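Pyruvate kinase (Cryptosporidium parvum, PDB 4DRS) probably catalyses the last step of glycolysis, moving the phosphoryl group of phosphoenolpyruvate to ADP to give pyruvate and ATP. Local coordinates at residues P54-V59 / I63-K68; D220-A225 / R248-E253; S269-L274 / D281-E286; N436-I441 / I450-A455; N486-A491 / S495-G500. All coordinates share one frame; numbering follows the deposited sequence.

Along the chain the five contacts follow one another without overlap, showing how two alpha/beta domains are built from local joints. Contacts 1, 2 and 3 belong to the eight-stranded barrel: 54-59/63-68 follows its first strand, contact 2 joins the helices before and after the fourth strand in the sequence, and contact 3 joins the fifth strand, 266-271, to helix 280-286. Centres of contacts 2 and 3 lie 19 Å apart, linked where Arg248 NH2 meets Glu286 O, probably as a hydrogen bond. Contacts 4 and 5, centres 17 Å apart, lie in the separate alpha/beta domain, where strand 449-454 carries helix 436-443 through Ile450 and Ala452 and helix 480-493 through Ile451 and Cys453, so helices cover both sheet faces.

Contact 1: residues P54-V59 / I63-K68; sequences PSCNNV and IGLIDK
Val59 O accepts the backbone N-H of Ile63 at 2.9 Å (N to O), the first-turn bond of the helix. Ile63 CG1 also packs against this oxygen, 3.4 Å from Val59 O. Beyond it Ile63 CD1 reaches back one turn to Val59 CG1 at 3.8 Å, the two side chains crossing obliquely. Val59 offers that methyl because chi1 of 175° turns CG1 away from its own backbone N. Asn58 is the N-cap residue, directly before the helix. This is the opening turn of helix 59-68, the helix that follows the first strand of the TIM barrel; helix 82-97 packs on it through Val59 and Ile63 and is tied to the preceding loop by bonds from Asn57 to Thr88 and Asn91. A second, wholly apolar touch lies on the buried side: Leu65 CD1 meets Cys56 SG at 3.9 Å and Cys56 CB at 4.0 Å. Leu65 also rests on Ile52 and on Val375 of helix 371-386, which places this side chain in the buried interior. The side chain of Cys56 is about 10 Å from that of Arg74, an ADP-binding residue, although no nucleotide is bound to this chain here.

Contact 2: residues D220-A225 / R248-E253; sequences DIVDFA and RQIISE
With chi1 near -70° in both Ile250 and Ile221, each CG2 methyl stands trans to its own backbone N, and the two branches face one another across the groove between their helices. Val222 has chi1 of 176°, which swings CG1 to the position trans to N and leaves CG2 beside the N, pointing at the same isoleucine. One methyl therefore serves two partners: Ile250 CG2 touches Val222 CG2 at 3.7 Å and Ile221 CG2 at 4.1 Å. Both pairs of side chains cross at about a right angle, and the touching is done by CG2 branches. The joint is small and purely apolar. Near it the first helix is distorted, since a wider pi-type turn spans 221-225 and Ala225 N bonds to Asp220 O at 3.1 Å. Beside the joint Val222 leans on Asn254 and Gln256, and Asp223 OD1 bonds to Tyr257 OH. On the other helix Ser252 OG donates to Gln249 O at 2.9 Å, turning its hydroxyl back on the backbone near the helix end. Ile251 packs inward on Ile267 of strand 266-271. The arrangement is that of two successive outer helices of a TIM barrel, 215-226 and 241-252, lying side by side around its parallel strands.

Contact 3: residues S269-L274 / D281-E286; sequences SKIENL and DSICSE
No flat group takes part where Ile283 meets Ser269 and Ile271: aliphatic branches and a CB make the contact. Ile283 points from the helix at the strand, and its CG2 methyl lies 3.5 Å from Ser269 CB. The same methyl touches Ile271 CD1 at 3.9 Å, while Ile283 CD1 reaches that atom at 4.0 Å, so the two isoleucines approach tip to tip. Ile271 manages this with a bent chain: chi1 of -50° followed by chi2 of -56° folds CD1 back toward the helix, although its CB does not point straight there. Ser269 gives the contact its carbon, and its hydroxyl is engaged by Ser287 OG, which also bonds to Ile283 O; a polar atom in a buried place is thereby satisfied. Ile290 of strand 289-293 packs against all three touching residues. Lys270 points away from the helix, and its NZ is 3.5 Å from Glu272 OE2 in a salt bridge, with a further salt bridge to Asp109. Strand 266-271, helices 274-278 and 280-286, and strand 289-293 together form a beta-alpha-beta crossover, the repeating unit of the TIM barrel, in which helix 280-286 packs over the outer face of two neighbouring parallel strands.

Contact 4: residues N436-I441 / I450-A455; sequences NTARLI and IIACTA. With SO4 (sulfate ion), chain C.
Ala438 and Ala452 meet methyl to methyl, their CB atoms 4.0 Å apart, and such small side chains let helix and strand come close: the CA atoms of Ala438 and Ala452 are only 6.2 Å apart. One turn on, Ile441 and Ile450 slide past each other in opposite directions, with Ile441 CG2 against Ile450 CD1 at 3.7 Å and against Ile450 CG1 at 3.8 Å. This is the tight, buried half, closed further by Thr430 and Ile428 of strand 427-431 and by Leu463. Toward solvent the character changes, and polar groups at the helix start take over. Arg439 NH2 donates to Asn436 OD1 at 2.7 Å; the oxygen sits in the guanidinium plane, whereas the donor is tilted 31° from the carbonyl plane of the amide. The same nitrogen also bonds to Thr434 O, which holds the guanidinium in place. At the first turn a sulfate, probably from the crystallisation liquor, has its O2 gripped twice by Thr437, by the backbone N at 2.9 Å and by OG1 at 2.6 Å. Thr432, Glu433 and Thr434 complete that anion site, and the helix start would probably add to the attraction. Strand 427-431, helix 436-443 and strand 449-454 form a beta-alpha-beta unit, and the anion-holding loop at its head probably corresponds to the loop that holds a phosphate of the sugar bisphosphate effector in related pyruvate kinases.

Contact 5: residues N486-A491 / S495-G500; sequences NALALA and SLIESG
Ile497 fills the centre of this contact, its CG2 methyl resting on Ala491 CB at 3.8 Å and its CD1 reaching Leu488 CD2 at 4.0 Å. The setting is a Schellman motif, which ends helix 480-493 and turns the chain back over its last turns toward strand 502-506. With chi1 of -168°, Ile497 sends CG1 trans to its own backbone N and on toward Leu488, whose side chain it crosses at a slant; CG2, left between the backbone N and the carbonyl carbon, faces the alanine. Leu427 of strand 427-431 touches both Ala491 and Ile497, and Cys525 touches Leu488 and Ile497. A step outward, Leu496 lays its CB 4.2 Å from Ala491 CB, and beyond that its side chain meets Tyr472 and Ile451 on the sheet. Ala491 is thus covered by two consecutive residues of the returning chain. At the outer margin Ser499 OG bonds to Lys492 NZ and to Pro526 O, fastening the loop to the helix and to the C-terminal residue. Ser495, exposed and with a positive phi of 61°, makes the reversal, and its N bonds to Lys492 O. The other bond of the motif spans the turn, Leu496 N donating to Ala491 O at 2.9 Å with 163° at the hydrogen.

Contact 1: residues P54-V59 / I63-K68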
# COMPACT_ATOMS: atom_id res chain seq x y z
N PRO A 54 -30.09 23.14 -35.34
CA PRO A 54 -30.34 24.41 -36.03
C PRO A 54 -29.37 25.53 -35.64
O PRO A 54 -28.92 26.27 -36.50
CB PRO A 54 -31.76 24.77 -35.60
CG PRO A 54 -32.40 23.46 -35.29
CD PRO A 54 -31.32 22.62 -34.69
N SER A 55 -29.04 25.62 -34.35
CA SER A 55 -28.18 26.69 -33.82
C SER A 55 -26.73 26.67 -34.32
O SER A 55 -26.04 27.68 -34.23
CB SER A 55 -28.19 26.68 -32.29
OG SER A 55 -29.45 27.09 -31.79
N CYS A 56 -26.28 25.53 -34.84
CA CYS A 56 -24.88 25.39 -35.27
C CYS A 56 -24.71 24.49 -36.49
O CYS A 56 -23.72 23.77 -36.61
CB CYS A 56 -24.02 24.90 -34.10
SG CYS A 56 -24.54 23.32 -33.41
N ASN A 57 -25.67 24.56 -37.39
CA ASN A 57 -25.71 23.70 -38.56
C ASN A 57 -24.81 24.13 -39.73
O ASN A 57 -24.50 23.32 -40.62
CB ASN A 57 -27.15 23.57 -39.07
CG ASN A 57 -27.30 22.52 -40.15
OD1 ASN A 57 -26.78 21.42 -40.02
ND2 ASN A 57 -27.99 22.87 -41.22
N ASN A 58 -24.39 25.39 -39.73
CA ASN A 58 -23.58 25.92 -40.83
C ASN A 58 -22.08 25.72 -40.63
O ASN A 58 -21.61 25.52 -39.50
CB ASN A 58 -23.92 27.40 -41.08
CG ASN A 58 -23.51 28.30 -39.93
OD1 ASN A 58 -23.96 28.14 -38.80
ND2 ASN A 58 -22.66 29.28 -40.23
N VAL A 59 -21.34 25.78 -41.74
CA VAL A 59 -19.89 25.55 -41.77
C VAL A 59 -19.12 26.41 -40.77
O VAL A 59 -18.30 25.91 -40.01
CB VAL A 59 -19.31 25.77 -43.20
CG1 VAL A 59 -17.80 25.65 -43.20
CG2 VAL A 59 -19.92 24.78 -44.18
N ILE A 63 -16.85 24.96 -37.69
CA ILE A 63 -15.44 25.30 -37.54
C ILE A 63 -15.18 25.83 -36.13
O ILE A 63 -14.24 25.40 -35.46
CB ILE A 63 -15.00 26.34 -38.60
CG1 ILE A 63 -14.94 25.70 -39.99
CG2 ILE A 63 -13.65 26.95 -38.24
CD1 ILE A 63 -14.76 26.70 -41.11
N GLY A 64 -16.04 26.75 -35.70
CA GLY A 64 -15.98 27.29 -34.34
C GLY A 64 -16.00 26.20 -33.29
O GLY A 64 -15.18 26.21 -32.37
N LEU A 65 -16.92 25.25 -33.44
CA LEU A 65 -17.04 24.12 -32.51
C LEU A 65 -15.77 23.26 -32.45
O LEU A 65 -15.39 22.81 -31.37
CB LEU A 65 -18.25 23.25 -32.85
CG LEU A 65 -19.63 23.87 -32.62
CD1 LEU A 65 -20.70 22.95 -33.19
CD2 LEU A 65 -19.89 24.15 -31.15
N ILE A 66 -15.13 23.06 -33.60
CA ILE A 66 -13.83 22.39 -33.64
C ILE A 66 -12.79 23.18 -32.84
O ILE A 66 -12.05 22.61 -32.03
CB ILE A 66 -13.36 22.14 -35.10
CG1 ILE A 66 -14.38 21.26 -35.85
CG2 ILE A 66 -11.97 21.50 -35.11
CD1 ILE A 66 -14.15 21.15 -37.34
N ASP A 67 -12.74 24.50 -33.06
CA ASP A 67 -11.78 25.37 -32.37
C ASP A 67 -11.98 25.38 -30.85
O ASP A 67 -11.01 25.53 -30.10
CB ASP A 67 -11.83 26.79 -32.92
CG ASP A 67 -11.19 26.92 -34.29
OD1 ASP A 67 -10.49 25.97 -34.73
OD2 ASP A 67 -11.37 27.97 -34.94
N LYS A 68 -13.22 25.22 -30.42
CA LYS A 68 -13.56 25.22 -29.00
C LYS A 68 -13.29 23.86 -28.36
O LYS A 68 -13.18 23.76 -27.13
CB LYS A 68 -15.01 25.64 -28.78
CG LYS A 68 -15.45 26.94 -29.45
CD LYS A 68 -14.79 28.17 -28.84
CE LYS A 68 -15.19 29.43 -29.60
NZ LYS A 68 -14.39 30.61 -29.16

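Contact 2: residues D220-A225 / R248-E253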
# COMPACT_ATOMS: atom_id res chain seq x y z
N ASP A 220 -32.11 4.17 -41.15
CA ASP A 220 -31.08 5.16 -40.83
C ASP A 220 -29.69 4.54 -40.71
O ASP A 220 -28.70 5.15 -41.11
CB ASP A 220 -31.44 5.90 -39.54
CG ASP A 220 -32.70 6.73 -39.67
OD1 ASP A 220 -33.02 7.18 -40.79
OD2 ASP A 220 -33.38 6.93 -38.63
N ILE A 221 -29.62 3.33 -40.15
CA ILE A 221 -28.34 2.64 -39.96
C ILE A 221 -27.74 2.27 -41.32
O ILE A 221 -26.58 2.60 -41.60
CB ILE A 221 -28.48 1.39 -39.07
CG1 ILE A 221 -28.68 1.79 -37.60
CG2 ILE A 221 -27.26 0.49 -39.20
CD1 ILE A 221 -29.24 0.70 -36.71
N VAL A 222 -28.54 1.61 -42.15
CA VAL A 222 -28.09 1.14 -43.46
C VAL A 222 -27.92 2.29 -44.44
O VAL A 222 -26.86 2.44 -45.05
CB VAL A 222 -29.05 0.08 -44.05
CG1 VAL A 222 -28.61 -0.33 -45.45
CG2 VAL A 222 -29.15 -1.14 -43.13
N ASP A 223 -28.97 3.11 -44.58
CA ASP A 223 -29.03 4.12 -45.65
C ASP A 223 -28.46 5.48 -45.28
O ASP A 223 -28.51 6.41 -46.09
CB ASP A 223 -30.46 4.27 -46.17
CG ASP A 223 -30.91 3.11 -47.02
OD1 ASP A 223 -30.09 2.61 -47.82
OD2 ASP A 223 -32.08 2.68 -46.89
N PHE A 224 -27.93 5.61 -44.07
CA PHE A 224 -27.23 6.84 -43.71
C PHE A 224 -25.85 6.57 -43.11
O PHE A 224 -24.84 6.94 -43.69
CB PHE A 224 -28.09 7.72 -42.80
CG PHE A 224 -27.69 9.16 -42.82
CD1 PHE A 224 -28.39 10.08 -43.60
CD2 PHE A 224 -26.61 9.61 -42.06
CE1 PHE A 224 -28.01 11.42 -43.62
CE2 PHE A 224 -26.23 10.95 -42.08
CZ PHE A 224 -26.94 11.85 -42.86
N ALA A 225 -25.82 5.89 -41.96
CA ALA A 225 -24.57 5.57 -41.26
C ALA A 225 -23.61 4.73 -42.11
O ALA A 225 -22.44 5.08 -42.26
CB ALA A 225 -24.85 4.89 -39.93
N ARG A 248 -25.13 -5.68 -34.98
CA ARG A 248 -23.97 -6.35 -35.58
C ARG A 248 -24.37 -7.08 -36.86
O ARG A 248 -23.69 -6.99 -37.88
CB ARG A 248 -23.35 -7.36 -34.61
CG ARG A 248 -22.72 -6.78 -33.36
CD ARG A 248 -21.30 -6.27 -33.58
NE ARG A 248 -20.75 -5.81 -32.31
CZ ARG A 248 -19.89 -4.81 -32.15
NH1 ARG A 248 -19.44 -4.12 -33.20
NH2 ARG A 248 -19.47 -4.49 -30.94
N GLN A 249 -25.49 -7.81 -36.78
CA GLN A 249 -26.00 -8.58 -37.90
C GLN A 249 -26.37 -7.68 -39.07
O GLN A 249 -26.00 -7.95 -40.21
CB GLN A 249 -27.20 -9.43 -37.46
CG GLN A 249 -27.65 -10.43 -38.51
CD GLN A 249 -28.91 -11.18 -38.11
OE1 GLN A 249 -29.84 -10.61 -37.53
NE2 GLN A 249 -28.95 -12.47 -38.45
N ILE A 250 -27.08 -6.59 -38.78
CA ILE A 250 -27.43 -5.60 -39.79
C ILE A 250 -26.18 -5.09 -40.51
O ILE A 250 -26.14 -5.05 -41.74
CB ILE A 250 -28.26 -4.44 -39.21
CG1 ILE A 250 -29.65 -4.93 -38.78
CG2 ILE A 250 -28.40 -3.31 -40.22
CD1 ILE A 250 -30.40 -3.97 -37.87
N ILE A 251 -25.15 -4.73 -39.74
CA ILE A 251 -23.89 -4.25 -40.32
C ILE A 251 -23.27 -5.32 -41.23
O ILE A 251 -22.87 -5.01 -42.35
CB ILE A 251 -22.90 -3.79 -39.23
CG1 ILE A 251 -23.40 -2.51 -38.55
CG2 ILE A 251 -21.51 -3.56 -39.81
CD1 ILE A 251 -22.89 -2.31 -37.14
N SER A 252 -23.22 -6.56 -40.76
CA SER A 252 -22.61 -7.64 -41.53
C SER A 252 -23.40 -8.04 -42.80
O SER A 252 -22.80 -8.52 -43.76
CB SER A 252 -22.33 -8.87 -40.65
OG SER A 252 -23.52 -9.54 -40.30
N GLU A 253 -24.71 -7.82 -42.80
CA GLU A 253 -25.58 -8.15 -43.95
C GLU A 253 -25.77 -6.98 -44.92
O GLU A 253 -26.53 -7.10 -45.89
CB GLU A 253 -26.97 -8.57 -43.48
CG GLU A 253 -27.04 -9.86 -42.70
CD GLU A 253 -28.37 -9.98 -41.97
OE1 GLU A 253 -29.04 -8.94 -41.77
OE2 GLU A 253 -28.73 -11.10 -41.59

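Contact 3: residues S269-L274 / D281-E286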
# COMPACT_ATOMS: atom_id res chain seq x y z
N SER A 269 -23.69 1.67 -27.10
CA SER A 269 -25.00 1.39 -26.53
C SER A 269 -25.34 2.40 -25.44
O SER A 269 -24.52 2.69 -24.57
CB SER A 269 -25.06 -0.03 -25.98
OG SER A 269 -24.94 -0.97 -27.03
N LYS A 270 -26.54 2.95 -25.54
CA LYS A 270 -27.04 3.93 -24.58
C LYS A 270 -27.86 3.25 -23.51
O LYS A 270 -28.89 2.63 -23.80
CB LYS A 270 -27.88 5.00 -25.29
CG LYS A 270 -27.08 5.88 -26.24
CD LYS A 270 -27.98 6.65 -27.19
CE LYS A 270 -28.87 7.64 -26.46
NZ LYS A 270 -29.81 8.29 -27.40
N ILE A 271 -27.39 3.34 -22.27
CA ILE A 271 -28.12 2.85 -21.12
C ILE A 271 -29.04 3.97 -20.66
O ILE A 271 -28.58 5.00 -20.15
CB ILE A 271 -27.16 2.41 -19.99
CG1 ILE A 271 -26.07 1.46 -20.54
CG2 ILE A 271 -27.93 1.79 -18.83
CD1 ILE A 271 -26.60 0.22 -21.24
N GLU A 272 -30.33 3.79 -20.88
CA GLU A 272 -31.32 4.84 -20.69
C GLU A 272 -32.50 4.39 -19.82
O GLU A 272 -33.46 5.14 -19.63
CB GLU A 272 -31.87 5.30 -22.04
CG GLU A 272 -30.88 6.01 -22.94
CD GLU A 272 -31.53 6.58 -24.17
OE1 GLU A 272 -32.17 7.66 -24.08
OE2 GLU A 272 -31.39 5.96 -25.24
N ASN A 273 -32.44 3.16 -19.32
CA ASN A 273 -33.50 2.63 -18.46
C ASN A 273 -33.04 1.49 -17.56
O ASN A 273 -31.90 1.03 -17.67
CB ASN A 273 -34.75 2.24 -19.28
CG ASN A 273 -34.51 1.06 -20.21
OD1 ASN A 273 -33.49 0.37 -20.14
ND2 ASN A 273 -35.47 0.82 -21.08
N LEU A 274 -33.94 1.04 -16.69
CA LEU A 274 -33.64 0.03 -15.68
C LEU A 274 -33.16 -1.29 -16.29
O LEU A 274 -32.20 -1.88 -15.80
CB LEU A 274 -34.83 -0.18 -14.74
CG LEU A 274 -34.68 -1.10 -13.51
CD1 LEU A 274 -33.49 -0.71 -12.64
CD2 LEU A 274 -35.96 -1.14 -12.69
N ASP A 281 -23.69 -5.53 -17.88
CA ASP A 281 -22.50 -6.34 -18.15
C ASP A 281 -22.52 -6.98 -19.53
O ASP A 281 -21.54 -6.91 -20.27
CB ASP A 281 -22.32 -7.42 -17.07
CG ASP A 281 -21.91 -6.83 -15.73
OD1 ASP A 281 -21.08 -5.89 -15.69
OD2 ASP A 281 -22.43 -7.32 -14.70
N SER A 282 -23.66 -7.58 -19.87
CA SER A 282 -23.88 -8.18 -21.17
C SER A 282 -23.77 -7.14 -22.29
O SER A 282 -23.07 -7.35 -23.29
CB SER A 282 -25.26 -8.86 -21.18
OG SER A 282 -25.67 -9.23 -22.48
N ILE A 283 -24.44 -6.00 -22.11
CA ILE A 283 -24.45 -4.93 -23.09
C ILE A 283 -23.04 -4.36 -23.30
O ILE A 283 -22.56 -4.25 -24.44
CB ILE A 283 -25.44 -3.81 -22.69
CG1 ILE A 283 -26.86 -4.38 -22.63
CG2 ILE A 283 -25.36 -2.64 -23.66
CD1 ILE A 283 -27.84 -3.55 -21.82
N CYS A 284 -22.37 -4.03 -22.20
CA CYS A 284 -21.00 -3.52 -22.21
C CYS A 284 -20.04 -4.48 -22.89
O CYS A 284 -19.20 -4.07 -23.69
CB CYS A 284 -20.54 -3.22 -20.78
SG CYS A 284 -18.84 -2.62 -20.65
N SER A 285 -20.17 -5.76 -22.57
CA SER A 285 -19.34 -6.82 -23.16
C SER A 285 -19.55 -6.97 -24.68
O SER A 285 -18.60 -7.28 -25.40
CB SER A 285 -19.63 -8.14 -22.44
OG SER A 285 -18.94 -9.21 -23.05
N GLU A 286 -20.77 -6.74 -25.14
CA GLU A 286 -21.09 -6.86 -26.57
C GLU A 286 -20.72 -5.61 -27.38
O GLU A 286 -20.41 -5.70 -28.57
CB GLU A 286 -22.58 -7.15 -26.78
CG GLU A 286 -23.10 -8.38 -26.05
CD GLU A 286 -23.00 -9.66 -26.86
OE1 GLU A 286 -21.87 -10.06 -27.22
OE2 GLU A 286 -24.06 -10.26 -27.12

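Contact 4: residues N436-I441 / I450-A455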
# COMPACT_ATOMS: atom_id res chain seq x y z
N ASN A 436 -6.24 -0.28 -32.22
CA ASN A 436 -6.35 -1.13 -31.03
C ASN A 436 -5.30 -0.83 -29.96
O ASN A 436 -5.63 -0.71 -28.78
CB ASN A 436 -6.36 -2.61 -31.42
CG ASN A 436 -7.62 -3.02 -32.17
OD1 ASN A 436 -8.65 -2.33 -32.13
ND2 ASN A 436 -7.55 -4.15 -32.86
N THR A 437 -4.04 -0.70 -30.37
CA THR A 437 -2.97 -0.34 -29.45
C THR A 437 -3.22 1.04 -28.82
O THR A 437 -2.96 1.24 -27.63
CB THR A 437 -1.58 -0.39 -30.12
OG1 THR A 437 -1.35 -1.72 -30.61
CG2 THR A 437 -0.49 -0.04 -29.14
N ALA A 438 -3.75 1.98 -29.60
CA ALA A 438 -4.08 3.31 -29.08
C ALA A 438 -5.20 3.24 -28.03
O ALA A 438 -5.15 3.94 -27.03
CB ALA A 438 -4.45 4.25 -30.22
N ARG A 439 -6.19 2.38 -28.25
CA ARG A 439 -7.25 2.14 -27.28
C ARG A 439 -6.73 1.49 -25.99
O ARG A 439 -7.16 1.83 -24.89
CB ARG A 439 -8.37 1.30 -27.90
CG ARG A 439 -9.39 2.12 -28.68
CD ARG A 439 -10.53 1.28 -29.26
NE ARG A 439 -10.09 0.50 -30.42
CZ ARG A 439 -10.04 0.96 -31.67
NH1 ARG A 439 -10.41 2.20 -31.96
NH2 ARG A 439 -9.61 0.16 -32.64
N LEU A 440 -5.79 0.55 -26.15
CA LEU A 440 -5.18 -0.13 -25.01
C LEU A 440 -4.30 0.80 -24.17
O LEU A 440 -4.31 0.71 -22.94
CB LEU A 440 -4.38 -1.35 -25.47
CG LEU A 440 -5.21 -2.55 -25.97
CD1 LEU A 440 -4.32 -3.54 -26.72
CD2 LEU A 440 -5.95 -3.24 -24.82
N ILE A 441 -3.55 1.68 -24.82
CA ILE A 441 -2.75 2.67 -24.09
C ILE A 441 -3.69 3.60 -23.32
O ILE A 441 -3.45 3.89 -22.14
CB ILE A 441 -1.80 3.48 -25.01
CG1 ILE A 441 -0.81 2.54 -25.72
CG2 ILE A 441 -1.03 4.53 -24.21
CD1 ILE A 441 -0.05 3.19 -26.85
N ILE A 450 -1.36 10.72 -25.95
CA ILE A 450 -1.15 9.61 -26.86
C ILE A 450 -1.34 10.08 -28.29
O ILE A 450 -2.41 10.58 -28.65
CB ILE A 450 -2.11 8.44 -26.59
CG1 ILE A 450 -2.11 8.06 -25.11
CG2 ILE A 450 -1.76 7.23 -27.45
CD1 ILE A 450 -3.40 7.39 -24.66
N ILE A 451 -0.31 9.92 -29.11
CA ILE A 451 -0.39 10.26 -30.53
C ILE A 451 -0.45 9.00 -31.37
O ILE A 451 0.50 8.21 -31.40
CB ILE A 451 0.78 11.18 -30.96
CG1 ILE A 451 0.71 12.51 -30.20
CG2 ILE A 451 0.76 11.40 -32.47
CD1 ILE A 451 1.75 13.53 -30.59
N ALA A 452 -1.59 8.80 -32.04
CA ALA A 452 -1.82 7.63 -32.88
C ALA A 452 -1.56 7.94 -34.35
O ALA A 452 -2.19 8.83 -34.92
CB ALA A 452 -3.23 7.11 -32.69
N CYS A 453 -0.63 7.19 -34.94
CA CYS A 453 -0.26 7.36 -36.35
C CYS A 453 -0.81 6.24 -37.19
O CYS A 453 -0.50 5.07 -36.98
CB CYS A 453 1.26 7.41 -36.51
SG CYS A 453 2.05 8.71 -35.56
N THR A 454 -1.62 6.61 -38.18
CA THR A 454 -2.29 5.64 -39.03
C THR A 454 -2.38 6.19 -40.45
O THR A 454 -2.28 7.40 -40.67
CB THR A 454 -3.69 5.28 -38.48
OG1 THR A 454 -4.29 4.28 -39.31
CG2 THR A 454 -4.61 6.50 -38.42
N ALA A 455 -2.56 5.29 -41.41
CA ALA A 455 -2.75 5.68 -42.81
C ALA A 455 -4.23 5.69 -43.18
O ALA A 455 -4.60 6.12 -44.28
CB ALA A 455 -1.98 4.74 -43.73
S SO4 C . -2.54 -2.25 -33.94
O1 SO4 C . -1.16 -2.19 -34.45
O2 SO4 C . -2.66 -1.32 -32.80
O3 SO4 C . -3.49 -1.84 -35.00
O4 SO4 C . -2.88 -3.62 -33.52

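Contact 5: residues N486-A491 / S495-G500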
# COMPACT_ATOMS: atom_id res chain seq x y z
N ASN A 486 8.51 12.30 -38.44
CA ASN A 486 7.46 13.24 -38.82
C ASN A 486 6.53 13.56 -37.66
O ASN A 486 6.15 14.72 -37.46
CB ASN A 486 6.65 12.71 -40.01
CG ASN A 486 7.49 12.54 -41.27
OD1 ASN A 486 8.62 13.02 -41.35
ND2 ASN A 486 6.93 11.86 -42.26
N ALA A 487 6.18 12.54 -36.88
CA ALA A 487 5.29 12.69 -35.73
C ALA A 487 5.90 13.57 -34.63
O ALA A 487 5.21 14.40 -34.05
CB ALA A 487 4.89 11.33 -35.17
N LEU A 488 7.19 13.38 -34.37
CA LEU A 488 7.91 14.24 -33.42
C LEU A 488 8.07 15.67 -33.94
O LEU A 488 8.01 16.63 -33.16
CB LEU A 488 9.28 13.64 -33.10
CG LEU A 488 9.34 12.41 -32.19
CD1 LEU A 488 10.71 11.75 -32.31
CD2 LEU A 488 9.03 12.76 -30.75
N ALA A 489 8.28 15.81 -35.25
CA ALA A 489 8.39 17.13 -35.88
C ALA A 489 7.06 17.87 -35.84
O ALA A 489 7.00 19.04 -35.46
CB ALA A 489 8.90 17.01 -37.31
N LEU A 490 5.99 17.17 -36.21
CA LEU A 490 4.64 17.74 -36.18
C LEU A 490 4.22 18.07 -34.74
O LEU A 490 3.62 19.12 -34.50
CB LEU A 490 3.63 16.82 -36.86
CG LEU A 490 2.18 17.28 -37.06
CD1 LEU A 490 2.09 18.68 -37.66
CD2 LEU A 490 1.41 16.29 -37.92
N ALA A 491 4.55 17.19 -33.80
CA ALA A 491 4.23 17.41 -32.39
C ALA A 491 5.01 18.58 -31.79
O ALA A 491 4.49 19.31 -30.94
CB ALA A 491 4.45 16.14 -31.57
N SER A 495 3.51 22.31 -30.30
CA SER A 495 3.88 22.62 -28.91
C SER A 495 3.50 21.50 -27.93
O SER A 495 3.10 21.77 -26.79
CB SER A 495 3.29 23.97 -28.46
OG SER A 495 3.73 25.03 -29.31
N LEU A 496 3.63 20.26 -28.38
CA LEU A 496 3.33 19.10 -27.54
C LEU A 496 4.60 18.48 -26.96
O LEU A 496 4.55 17.81 -25.93
CB LEU A 496 2.53 18.05 -28.32
CG LEU A 496 1.22 18.51 -28.98
CD1 LEU A 496 0.66 17.42 -29.88
CD2 LEU A 496 0.19 18.92 -27.93
N ILE A 497 5.73 18.73 -27.62
CA ILE A 497 7.04 18.22 -27.19
C ILE A 497 8.16 19.19 -27.58
O ILE A 497 8.00 20.00 -28.50
CB ILE A 497 7.31 16.79 -27.77
CG1 ILE A 497 8.52 16.15 -27.08
CG2 ILE A 497 7.45 16.83 -29.29
CD1 ILE A 497 8.63 14.65 -27.26
N GLU A 498 9.29 19.11 -26.87
CA GLU A 498 10.46 19.95 -27.14
C GLU A 498 11.70 19.09 -27.39
O GLU A 498 11.71 17.90 -27.09
CB GLU A 498 10.72 20.90 -25.97
CG GLU A 498 9.54 21.79 -25.61
CD GLU A 498 9.76 22.57 -24.33
OE1 GLU A 498 10.09 21.95 -23.29
OE2 GLU A 498 9.61 23.81 -24.35
N SER A 499 12.75 19.71 -27.94
CA SER A 499 14.03 19.03 -28.16
C SER A 499 14.61 18.53 -26.84
O SER A 499 14.54 19.21 -25.82
CB SER A 499 15.02 19.96 -28.85
OG SER A 499 14.65 20.20 -30.19
N GLY A 500 15.17 17.32 -26.87
CA GLY A 500 15.74 16.71 -25.67
C GLY A 500 14.75 15.92 -24.82
O GLY A 500 15.16 15.13 -23.97